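Local coordinates for protein cycloalternan-forming enzyme (Listeria monocytogenes serovar 1/2a, PDB 5F7U) that belongs to glycoside hydrolase family 31, with a TIM-barrel domain at its centre and a family 6 carbohydrate-binding module near its C terminus, at residues 946-951 with 964-969; 993-998 with 1025-1030; 1021-1026 with 1053-1058. The protein carries 1 engineered substitution. All coordinates share one frame; numbering follows the deposited sequence.

All three contacts lie in the family 6 carbohydrate-binding module. Interaction 1 closes a loop of 12 residues between 946-951 and 964-969 before interaction 2 opens. Interaction 2 joins 993-998 to 1025-1030 across 26 residues. Interaction 3 joins 1021-1026 to 1053-1058, also across 26 residues. Interactions 2 and 3 overlap along the chain at 1021-1030, where they share Thr1025 and Trp1026. None nests inside another. The strand 1054-1062 ties them together, because it pairs with 965-968 and also with 987-996. Gly964 of interaction 1 and Asp1057 of interaction 3 bind the same magnesium ion. Asp1057 also forms a salt bridge with Arg994 of interaction 2.

Interaction 1: residues 946-951 with 964-969; sequences GHLTNV and GFVAGF. With MG (magnesium ion), chain G; GLC (alpha-D-glucopyranose), chain B; GLC (alpha-D-glucopyranose), chain D.
The contact belongs to the core of the beta sandwich of the family 6 carbohydrate-binding module. It joins strand 947-949, at the edge of one sheet, to strand 965-968 of the other. No hydrogen bond crosses between the segments, and apolar side chains do the work. Val966 lies in the middle and uses both methyls. Val966 CG1 is anti to the backbone N (chi1 168°) and meets Val951 CG2 at 3.5 Å, the two side chains crossing at about a right angle. Val966 CG2 meets Leu948 CD2 tip to tip at 3.8 Å. Val951 holds CG1 in the crowded position between its backbone N and carbonyl carbon. Val951 CG2, anti to N, thereby packs between Val966 and Phe969, with Phe969 CB 3.8 Å away. Ala967, Gly968 and Phe969 form a classic gamma turn, closed by a weak bond of 2.9 Å from Phe969 N to Ala967 O.

The segments also reach three ligand sites. Gly968 N is bonded to Asn1055 OD1, which also takes part in binding the chain D glucopyranose. Gly964 O binds the magnesium ion at 2.2 Å, together with Glu942, Glu944, Thr961 and Asp1057. On the other strand, His947 places its ring edge near O6 of the chain B alpha-D-glucopyranose, while its NE2 is bonded to Asp979. The main chain holds O4 of this sugar: Leu948 N donates to O4 of the chain B glucopyranose at 2.7 Å, with an N-H...O angle of 164°.

Interaction 2: residues 993-998 with 1025-1030; sequences VRYSAG and TWNTVE
Strands 993-996 and 1027-1030 run antiparallel, and four main-chain hydrogen bonds hold them tightly. Val993 pairs with Val1029 and Tyr995 with Asn1027 as hydrogen-bonded pairs. Arg994 and Thr1028 form the non-hydrogen-bonded pair between them. Tyr995 and Asn1027 lie side by side on one face. There Asn1027 ND2 donates to Tyr995 OH at 3.0 Å, almost straight (173°) and in its own amide plane. The hydroxyl is also bonded to Pro1018 O. Tyr995 CE1 touches Val1029 CG2 at 3.7 Å.

Trp1026 is packed from two sides. Ser996 CB lies over its six-membered ring in a CH-pi contact, while Ser996 OG donates to Thr1025 O at 2.8 Å. Over the opposite face the extended Arg994 lays its guanidinium, with planes 28° apart and CZ 4.3 Å from the centroid of the Trp1026 five-membered ring. This cation-pi contact is off-centre. Arg994 NH1 forms a salt bridge to Asp1057, and Trp1026 NE1 is bonded to Ala958 O.

The looser side is at Thr1028. Thr1028 OG1 lies alongside Arg994 CG (3.7 Å) and near the guanidinium edge, and a water joins it to Arg994 NE. Such an antiparallel ladder, ending in a Trp-Arg stack, belongs to the beta-sandwich carbohydrate-binding module.

Interaction 3: residues 1021-1026 with 1053-1058; sequences ANWDTW and GINFDH. With MG (magnesium ion), chain G; GLC (alpha-D-glucopyranose), chain D; GLC (alpha-D-glucopyranose), chain C.
This contact forms a wall of a glycan pocket in the carbohydrate-binding module and reaches from there to its magnesium site. The loop 1021-1026 makes a type I turn from Asn1022 to Thr1025. Asn1022 OD1 accepts the hydroxyl of Thr1025 at 2.8 Å. Trp1023, within this turn, lays one ring face against the chain D alpha-D-glucopyranose, whose O5 is 3.4 Å from CZ2. The ring edge meets the main chain of the strand, with Trp1023 CH2 3.5 Å from Gly1053 O. Asn1055 crosses Trp1023 at about a right angle and grips the same sugar with both ends of its amide. Asn1055 ND2 donates to O3 of the chain D glucopyranose at 2.8 Å, and Asn1055 OD1 accepts from its O4 at 2.7 Å. A water ties ND2 to Trp1023 O, so sugar and water fix the amide in rotation. Gly1053 N donates to O6 of the chain C glucopyranose, nearly straight at 175°.

Further along, Trp1026 CZ3 touches Asp1057 CB at 3.7 Å. Asp1057 OD1 binds the magnesium at 2.2 Å. The metal and nearby Arg994 would both favour an ionised carboxylate. Asp1057 and His1058 together oppose Arg994 of strand 987-996, a classic beta bulge in strand 1054-1062 beside the metal site.

Interaction 1: residues 946-951 with 964-969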
loop_
_atom_site.group_PDB
_atom_site.type_symbol
_atom_site.label_atom_id
_atom_site.label_comp_id
_atom_site.label_asym_id
_atom_site.label_seq_id
_atom_site.Cartn_x
_atom_site.Cartn_y
_atom_site.Cartn_z
ATOM N N GLY A 946 19.104 29.443 5.910
ATOM C CA GLY A 946 18.566 30.347 4.886
ATOM C C GLY A 946 19.193 30.106 3.522
ATOM O O GLY A 946 20.120 29.286 3.380
ATOM N N HIS A 947 18.667 30.792 2.509
ATOM C CA HIS A 947 19.266 30.799 1.169
ATOM C C HIS A 947 20.388 31.818 1.162
ATOM O O HIS A 947 20.151 33.014 1.347
ATOM C CB HIS A 947 18.222 31.136 0.100
ATOM C CG HIS A 947 17.008 30.260 0.157
ATOM N ND1 HIS A 947 16.966 29.012 -0.423
ATOM C CD2 HIS A 947 15.798 30.444 0.741
ATOM C CE1 HIS A 947 15.781 28.464 -0.210
ATOM N NE2 HIS A 947 15.051 29.316 0.486
ATOM N N LEU A 948 21.612 31.343 0.963
ATOM C CA LEU A 948 22.785 32.195 1.137
ATOM C C LEU A 948 23.428 32.575 -0.185
ATOM O O LEU A 948 23.590 31.729 -1.066
ATOM C CB LEU A 948 23.816 31.501 2.039
ATOM C CG LEU A 948 23.351 30.885 3.365
ATOM C CD1 LEU A 948 24.526 30.238 4.086
ATOM C CD2 LEU A 948 22.683 31.919 4.263
ATOM N N THR A 949 23.820 33.838 -0.301
ATOM C CA THR A 949 24.521 34.344 -1.484
ATOM C C THR A 949 25.830 34.990 -1.070
ATOM O O THR A 949 25.822 35.994 -0.340
ATOM C CB THR A 949 23.652 35.357 -2.240
ATOM O OG1 THR A 949 22.419 34.727 -2.588
ATOM C CG2 THR A 949 24.353 35.862 -3.518
ATOM N N ASN A 950 26.939 34.402 -1.550
ATOM C CA ASN A 950 28.321 34.881 -1.295
ATOM C C ASN A 950 28.659 35.020 0.189
ATOM O O ASN A 950 29.396 35.931 0.600
ATOM C CB ASN A 950 28.610 36.204 -2.032
ATOM C CG ASN A 950 28.407 36.107 -3.527
ATOM O OD1 ASN A 950 28.786 35.119 -4.153
ATOM N ND2 ASN A 950 27.822 37.148 -4.114
ATOM N N VAL A 951 28.101 34.120 0.988
ATOM C CA VAL A 951 28.230 34.188 2.434
ATOM C C VAL A 951 28.212 32.764 2.984
ATOM O O VAL A 951 27.545 31.901 2.425
ATOM C CB VAL A 951 27.148 35.128 3.061
ATOM C CG1 VAL A 951 25.802 34.441 3.244
ATOM C CG2 VAL A 951 27.638 35.688 4.375
ATOM N N GLY A 964 24.705 27.019 14.221
ATOM C CA GLY A 964 25.667 28.123 14.101
ATOM C C GLY A 964 25.010 29.436 13.709
ATOM O O GLY A 964 23.912 29.781 14.193
ATOM N N PHE A 965 25.701 30.146 12.816
ATOM C CA PHE A 965 25.335 31.489 12.370
ATOM C C PHE A 965 25.968 31.774 11.011
ATOM O O PHE A 965 26.919 31.095 10.610
ATOM C CB PHE A 965 25.771 32.548 13.403
ATOM C CG PHE A 965 27.216 32.434 13.836
ATOM C CD1 PHE A 965 28.236 33.020 13.080
ATOM C CD2 PHE A 965 27.557 31.759 15.022
ATOM C CE1 PHE A 965 29.560 32.944 13.491
ATOM C CE2 PHE A 965 28.889 31.664 15.426
ATOM C CZ PHE A 965 29.888 32.259 14.660
ATOM N N VAL A 966 25.455 32.792 10.330
ATOM C CA VAL A 966 26.048 33.303 9.099
ATOM C C VAL A 966 27.140 34.302 9.502
ATOM O O VAL A 966 26.876 35.212 10.291
ATOM C CB VAL A 966 24.961 33.940 8.204
ATOM C CG1 VAL A 966 25.572 34.727 7.057
ATOM C CG2 VAL A 966 24.052 32.853 7.659
ATOM N N ALA A 967 28.358 34.122 8.983
ATOM C CA ALA A 967 29.530 34.889 9.465
ATOM C C ALA A 967 29.932 36.083 8.590
ATOM O O ALA A 967 30.079 35.939 7.363
ATOM C CB ALA A 967 30.721 33.957 9.643
ATOM N N GLY A 968 30.137 37.247 9.222
ATOM C CA GLY A 968 30.687 38.438 8.530
ATOM C C GLY A 968 29.606 39.168 7.739
ATOM O O GLY A 968 29.156 40.251 8.139
ATOM N N PHE A 969 29.212 38.592 6.598
ATOM C CA PHE A 969 28.052 39.063 5.848
ATOM C C PHE A 969 28.209 40.576 5.561
ATOM O O PHE A 969 27.267 41.367 5.701
ATOM C CB PHE A 969 26.789 38.667 6.656
ATOM C CG PHE A 969 25.471 39.107 6.073
ATOM C CD1 PHE A 969 25.260 39.213 4.693
ATOM C CD2 PHE A 969 24.404 39.363 6.935
ATOM C CE1 PHE A 969 24.017 39.607 4.196
ATOM C CE2 PHE A 969 23.166 39.743 6.444
ATOM C CZ PHE A 969 22.969 39.865 5.071
HETATM MG MG MG G . 21.719 29.967 14.336
HETATM C C1 GLC B . 22.949 24.727 -0.469
HETATM C C2 GLC B . 24.196 25.640 -0.435
HETATM C C3 GLC B . 23.914 26.973 0.258
HETATM C C4 GLC B . 22.717 27.685 -0.380
HETATM C C5 GLC B . 21.483 26.781 -0.566
HETATM C C6 GLC B . 20.983 26.855 -2.013
HETATM O O2 GLC B . 25.327 25.004 0.176
HETATM O O3 GLC B . 25.066 27.822 0.176
HETATM O O4 GLC B . 22.363 28.817 0.414
HETATM O O5 GLC B . 21.708 25.416 -0.125
HETATM O O6 GLC B . 19.677 26.276 -2.128
HETATM C C1 GLC D . 35.898 38.396 13.684
HETATM C C2 GLC D . 34.938 37.368 14.301
HETATM C C3 GLC D . 34.040 36.727 13.233
HETATM C C4 GLC D . 33.317 37.782 12.393
HETATM C C5 GLC D . 34.373 38.711 11.787
HETATM C C6 GLC D . 33.782 39.809 10.922
HETATM O O1 GLC D . 36.966 37.754 12.954
HETATM O O2 GLC D . 35.661 36.340 14.983
HETATM O O3 GLC D . 33.124 35.840 13.869
HETATM O O4 GLC D . 32.537 37.146 11.369
HETATM O O5 GLC D . 35.171 39.311 12.834
HETATM O O6 GLC D . 34.884 40.556 10.399
#

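Interaction 2: residues 993-998 with 1025-1030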
loop_
_atom_site.group_PDB
_atom_site.type_symbol
_atom_site.label_atom_id
_atom_site.label_comp_id
_atom_site.label_asym_id
_atom_site.label_seq_id
_atom_site.Cartn_x
_atom_site.Cartn_y
_atom_site.Cartn_z
ATOM N N VAL A 993 15.860 40.096 15.338
ATOM C CA VAL A 993 17.086 39.762 14.600
ATOM C C VAL A 993 18.191 39.571 15.640
ATOM O O VAL A 993 18.579 40.536 16.317
ATOM C CB VAL A 993 17.466 40.870 13.570
ATOM C CG1 VAL A 993 18.804 40.527 12.884
ATOM C CG2 VAL A 993 16.355 41.049 12.527
ATOM N N ARG A 994 18.688 38.339 15.769
ATOM C CA ARG A 994 19.740 38.013 16.729
ATOM C C ARG A 994 21.085 37.915 16.029
ATOM O O ARG A 994 21.257 37.151 15.087
ATOM C CB ARG A 994 19.422 36.729 17.519
ATOM C CG ARG A 994 20.389 36.478 18.675
ATOM C CD ARG A 994 19.873 35.425 19.629
ATOM N NE ARG A 994 20.641 35.362 20.883
ATOM C CZ ARG A 994 21.491 34.388 21.216
ATOM N NH1 ARG A 994 21.727 33.363 20.395
ATOM N NH2 ARG A 994 22.110 34.438 22.394
ATOM N N TYR A 995 22.047 38.687 16.530
ATOM C CA TYR A 995 23.296 38.904 15.813
ATOM C C TYR A 995 24.396 39.250 16.810
ATOM O O TYR A 995 24.125 39.588 17.971
ATOM C CB TYR A 995 23.140 40.082 14.826
ATOM C CG TYR A 995 23.065 41.401 15.570
ATOM C CD1 TYR A 995 21.889 41.782 16.229
ATOM C CD2 TYR A 995 24.190 42.219 15.687
ATOM C CE1 TYR A 995 21.826 42.961 16.961
ATOM C CE2 TYR A 995 24.140 43.398 16.412
ATOM C CZ TYR A 995 22.956 43.759 17.038
ATOM O OH TYR A 995 22.933 44.922 17.758
ATOM N N SER A 996 25.629 39.236 16.327
ATOM C CA SER A 996 26.727 39.826 17.079
ATOM C C SER A 996 27.447 40.833 16.180
ATOM O O SER A 996 27.529 40.647 14.962
ATOM C CB SER A 996 27.670 38.731 17.569
ATOM O OG SER A 996 28.676 39.263 18.406
ATOM N N ALA A 997 27.940 41.914 16.781
ATOM C CA ALA A 997 28.654 42.953 16.053
ATOM C C ALA A 997 29.753 43.432 16.973
ATOM O O ALA A 997 29.629 44.467 17.621
ATOM C CB ALA A 997 27.710 44.093 15.665
ATOM N N GLY A 998 30.815 42.635 17.036
ATOM C CA GLY A 998 31.910 42.820 17.992
ATOM C C GLY A 998 32.801 44.031 17.813
ATOM O O GLY A 998 33.489 44.418 18.761
ATOM N N THR A 1025 29.261 38.022 22.384
ATOM C CA THR A 1025 28.047 38.642 22.924
ATOM C C THR A 1025 27.007 38.820 21.822
ATOM O O THR A 1025 27.281 39.477 20.807
ATOM C CB THR A 1025 28.363 40.000 23.590
ATOM O OG1 THR A 1025 29.400 39.818 24.563
ATOM C CG2 THR A 1025 27.107 40.605 24.265
ATOM N N TRP A 1026 25.825 38.229 22.036
ATOM C CA TRP A 1026 24.699 38.323 21.104
ATOM C C TRP A 1026 23.718 39.394 21.580
ATOM O O TRP A 1026 23.587 39.628 22.780
ATOM C CB TRP A 1026 23.976 36.974 20.968
ATOM C CG TRP A 1026 24.878 35.859 20.511
ATOM C CD1 TRP A 1026 25.538 34.969 21.306
ATOM C CD2 TRP A 1026 25.229 35.527 19.157
ATOM N NE1 TRP A 1026 26.284 34.100 20.536
ATOM C CE2 TRP A 1026 26.111 34.420 19.215
ATOM C CE3 TRP A 1026 24.878 36.056 17.900
ATOM C CZ2 TRP A 1026 26.659 33.831 18.062
ATOM C CZ3 TRP A 1026 25.420 35.477 16.748
ATOM C CH2 TRP A 1026 26.309 34.375 16.840
ATOM N N ASN A 1027 23.067 40.058 20.629
ATOM C CA ASN A 1027 22.016 41.022 20.918
ATOM C C ASN A 1027 20.859 40.760 19.979
ATOM O O ASN A 1027 21.038 40.151 18.920
ATOM C CB ASN A 1027 22.527 42.462 20.750
ATOM C CG ASN A 1027 21.491 43.504 21.129
ATOM O OD1 ASN A 1027 20.830 43.392 22.156
ATOM N ND2 ASN A 1027 21.330 44.517 20.285
ATOM N N THR A 1028 19.672 41.217 20.378
ATOM C CA THR A 1028 18.481 41.125 19.547
ATOM C C THR A 1028 17.914 42.522 19.289
ATOM O O THR A 1028 17.796 43.332 20.212
ATOM C CB THR A 1028 17.447 40.176 20.189
ATOM O OG1 THR A 1028 18.017 38.866 20.298
ATOM C CG2 THR A 1028 16.197 40.077 19.357
ATOM N N VAL A 1029 17.626 42.808 18.023
ATOM C CA VAL A 1029 16.993 44.060 17.596
ATOM C C VAL A 1029 15.610 43.693 17.072
ATOM O O VAL A 1029 15.457 42.669 16.404
ATOM C CB VAL A 1029 17.849 44.776 16.517
ATOM C CG1 VAL A 1029 17.050 45.786 15.704
ATOM C CG2 VAL A 1029 19.051 45.461 17.158
ATOM N N GLU A 1030 14.616 44.523 17.397
ATOM C CA GLU A 1030 13.232 44.283 17.005
ATOM C C GLU A 1030 12.878 45.147 15.805
ATOM O O GLU A 1030 12.999 46.375 15.853
ATOM C CB GLU A 1030 12.298 44.536 18.201
ATOM C CG GLU A 1030 12.402 43.440 19.275
ATOM C CD GLU A 1030 11.426 43.595 20.443
ATOM O OE1 GLU A 1030 10.505 44.427 20.364
ATOM O OE2 GLU A 1030 11.587 42.878 21.461
HETATM O O HOH W 1 20.107 38.136 22.283
#

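Interaction 3: residues 1021-1026 with 1053-1058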
loop_
_atom_site.group_PDB
_atom_site.type_symbol
_atom_site.label_atom_id
_atom_site.label_comp_id
_atom_site.label_asym_id
_atom_site.label_seq_id
_atom_site.Cartn_x
_atom_site.Cartn_y
_atom_site.Cartn_z
ATOM N N ALA A 1021 29.380 44.049 22.880
ATOM C CA ALA A 1021 30.636 44.100 23.665
ATOM C C ALA A 1021 31.836 43.441 22.980
ATOM O O ALA A 1021 32.956 43.985 22.979
ATOM C CB ALA A 1021 30.421 43.490 25.045
ATOM N N ASN A 1022 31.586 42.269 22.406
ATOM C CA ASN A 1022 32.571 41.480 21.677
ATOM C C ASN A 1022 31.841 40.468 20.795
ATOM O O ASN A 1022 30.597 40.457 20.764
ATOM C CB ASN A 1022 33.528 40.775 22.652
ATOM C CG ASN A 1022 32.799 40.060 23.777
ATOM O OD1 ASN A 1022 31.922 39.221 23.548
ATOM N ND2 ASN A 1022 33.175 40.379 25.005
ATOM N N TRP A 1023 32.601 39.618 20.094
ATOM C CA TRP A 1023 32.010 38.596 19.222
ATOM C C TRP A 1023 31.391 37.410 19.970
ATOM O O TRP A 1023 30.710 36.576 19.356
ATOM C CB TRP A 1023 33.009 38.090 18.174
ATOM C CG TRP A 1023 33.438 39.126 17.211
ATOM C CD1 TRP A 1023 34.656 39.749 17.161
ATOM C CD2 TRP A 1023 32.655 39.687 16.156
ATOM N NE1 TRP A 1023 34.678 40.665 16.136
ATOM C CE2 TRP A 1023 33.463 40.648 15.501
ATOM C CE3 TRP A 1023 31.340 39.476 15.700
ATOM C CZ2 TRP A 1023 33.003 41.401 14.406
ATOM C CZ3 TRP A 1023 30.881 40.225 14.609
ATOM C CH2 TRP A 1023 31.714 41.167 13.969
ATOM N N ASP A 1024 31.626 37.331 21.282
ATOM C CA ASP A 1024 30.982 36.310 22.109
ATOM C C ASP A 1024 29.716 36.837 22.795
ATOM O O ASP A 1024 29.165 36.168 23.672
ATOM C CB ASP A 1024 31.967 35.727 23.131
ATOM C CG ASP A 1024 33.132 34.963 22.474
ATOM O OD1 ASP A 1024 32.910 34.151 21.543
ATOM O OD2 ASP A 1024 34.284 35.175 22.915
ATOM N N THR A 1025 29.261 38.022 22.384
ATOM C CA THR A 1025 28.047 38.642 22.924
ATOM C C THR A 1025 27.007 38.820 21.822
ATOM O O THR A 1025 27.281 39.477 20.807
ATOM C CB THR A 1025 28.363 40.000 23.590
ATOM O OG1 THR A 1025 29.400 39.818 24.563
ATOM C CG2 THR A 1025 27.107 40.605 24.265
ATOM N N TRP A 1026 25.825 38.229 22.036
ATOM C CA TRP A 1026 24.699 38.323 21.104
ATOM C C TRP A 1026 23.718 39.394 21.580
ATOM O O TRP A 1026 23.587 39.628 22.780
ATOM C CB TRP A 1026 23.976 36.974 20.968
ATOM C CG TRP A 1026 24.878 35.859 20.511
ATOM C CD1 TRP A 1026 25.538 34.969 21.306
ATOM C CD2 TRP A 1026 25.229 35.527 19.157
ATOM N NE1 TRP A 1026 26.284 34.100 20.536
ATOM C CE2 TRP A 1026 26.111 34.420 19.215
ATOM C CE3 TRP A 1026 24.878 36.056 17.900
ATOM C CZ2 TRP A 1026 26.659 33.831 18.062
ATOM C CZ3 TRP A 1026 25.420 35.477 16.748
ATOM C CH2 TRP A 1026 26.309 34.375 16.840
ATOM N N GLY A 1053 30.786 44.299 9.681
ATOM C CA GLY A 1053 30.545 42.869 9.774
ATOM C C GLY A 1053 29.667 42.527 10.954
ATOM O O GLY A 1053 29.728 43.188 11.999
ATOM N N ILE A 1054 28.840 41.496 10.766
ATOM C CA ILE A 1054 28.015 40.931 11.830
ATOM C C ILE A 1054 28.086 39.409 11.752
ATOM O O ILE A 1054 28.430 38.854 10.706
ATOM C CB ILE A 1054 26.518 41.378 11.759
ATOM C CG1 ILE A 1054 25.755 40.721 10.587
ATOM C CG2 ILE A 1054 26.394 42.887 11.710
ATOM C CD1 ILE A 1054 24.243 40.907 10.638
ATOM N N ASN A 1055 27.790 38.744 12.861
ATOM C CA ASN A 1055 27.431 37.326 12.820
ATOM C C ASN A 1055 25.936 37.248 13.024
ATOM O O ASN A 1055 25.399 37.882 13.929
ATOM C CB ASN A 1055 28.205 36.524 13.863
ATOM C CG ASN A 1055 29.688 36.474 13.552
ATOM O OD1 ASN A 1055 30.085 36.547 12.384
ATOM N ND2 ASN A 1055 30.515 36.356 14.591
ATOM N N PHE A 1056 25.264 36.505 12.152
ATOM C CA PHE A 1056 23.795 36.533 12.077
ATOM C C PHE A 1056 23.256 35.163 12.506
ATOM O O PHE A 1056 23.412 34.177 11.794
ATOM C CB PHE A 1056 23.416 36.939 10.642
ATOM C CG PHE A 1056 21.930 37.127 10.380
ATOM C CD1 PHE A 1056 20.976 37.227 11.405
ATOM C CD2 PHE A 1056 21.502 37.259 9.056
ATOM C CE1 PHE A 1056 19.618 37.415 11.095
ATOM C CE2 PHE A 1056 20.159 37.444 8.742
ATOM C CZ PHE A 1056 19.212 37.540 9.763
ATOM N N ASP A 1057 22.658 35.110 13.695
ATOM C CA ASP A 1057 22.221 33.842 14.290
ATOM C C ASP A 1057 20.889 33.316 13.732
ATOM O O ASP A 1057 20.805 32.194 13.234
ATOM C CB ASP A 1057 22.121 33.967 15.816
ATOM C CG ASP A 1057 21.840 32.627 16.498
ATOM O OD1 ASP A 1057 21.999 31.543 15.862
ATOM O OD2 ASP A 1057 21.450 32.677 17.679
ATOM N N HIS A 1058 19.851 34.129 13.850
ATOM C CA HIS A 1058 18.479 33.705 13.540
ATOM C C HIS A 1058 17.549 34.901 13.517
ATOM O O HIS A 1058 17.932 35.985 13.945
ATOM C CB HIS A 1058 17.961 32.659 14.565
ATOM C CG HIS A 1058 17.665 33.197 15.945
ATOM N ND1 HIS A 1058 18.035 32.521 17.090
ATOM C CD2 HIS A 1058 16.987 34.291 16.367
ATOM C CE1 HIS A 1058 17.607 33.179 18.154
ATOM N NE2 HIS A 1058 16.971 34.261 17.744
HETATM MG MG MG G . 21.719 29.967 14.336
HETATM C C1 GLC D . 35.898 38.396 13.684
HETATM C C2 GLC D . 34.938 37.368 14.301
HETATM C C3 GLC D . 34.040 36.727 13.233
HETATM C C4 GLC D . 33.317 37.782 12.393
HETATM C C5 GLC D . 34.373 38.711 11.787
HETATM C C6 GLC D . 33.782 39.809 10.922
HETATM O O1 GLC D . 36.966 37.754 12.954
HETATM O O2 GLC D . 35.661 36.340 14.983
HETATM O O3 GLC D . 33.124 35.840 13.869
HETATM O O4 GLC D . 32.537 37.146 11.369
HETATM O O5 GLC D . 35.171 39.311 12.834
HETATM O O6 GLC D . 34.884 40.556 10.399
HETATM C C1 GLC C . 34.455 41.593 9.496
HETATM C C2 GLC C . 35.652 42.119 8.695
HETATM C C3 GLC C . 36.607 42.913 9.603
HETATM C C4 GLC C . 35.865 44.012 10.381
HETATM C C5 GLC C . 34.592 43.472 11.059
HETATM C C6 GLC C . 33.697 44.572 11.623
HETATM O O2 GLC C . 36.313 41.021 8.060
HETATM O O3 GLC C . 37.668 43.482 8.825
HETATM O O4 GLC C . 36.724 44.585 11.374
HETATM O O5 GLC C . 33.806 42.701 10.130
HETATM O O6 GLC C . 33.208 45.410 10.572
HETATM O O HOH W 2 29.261 35.842 17.074
#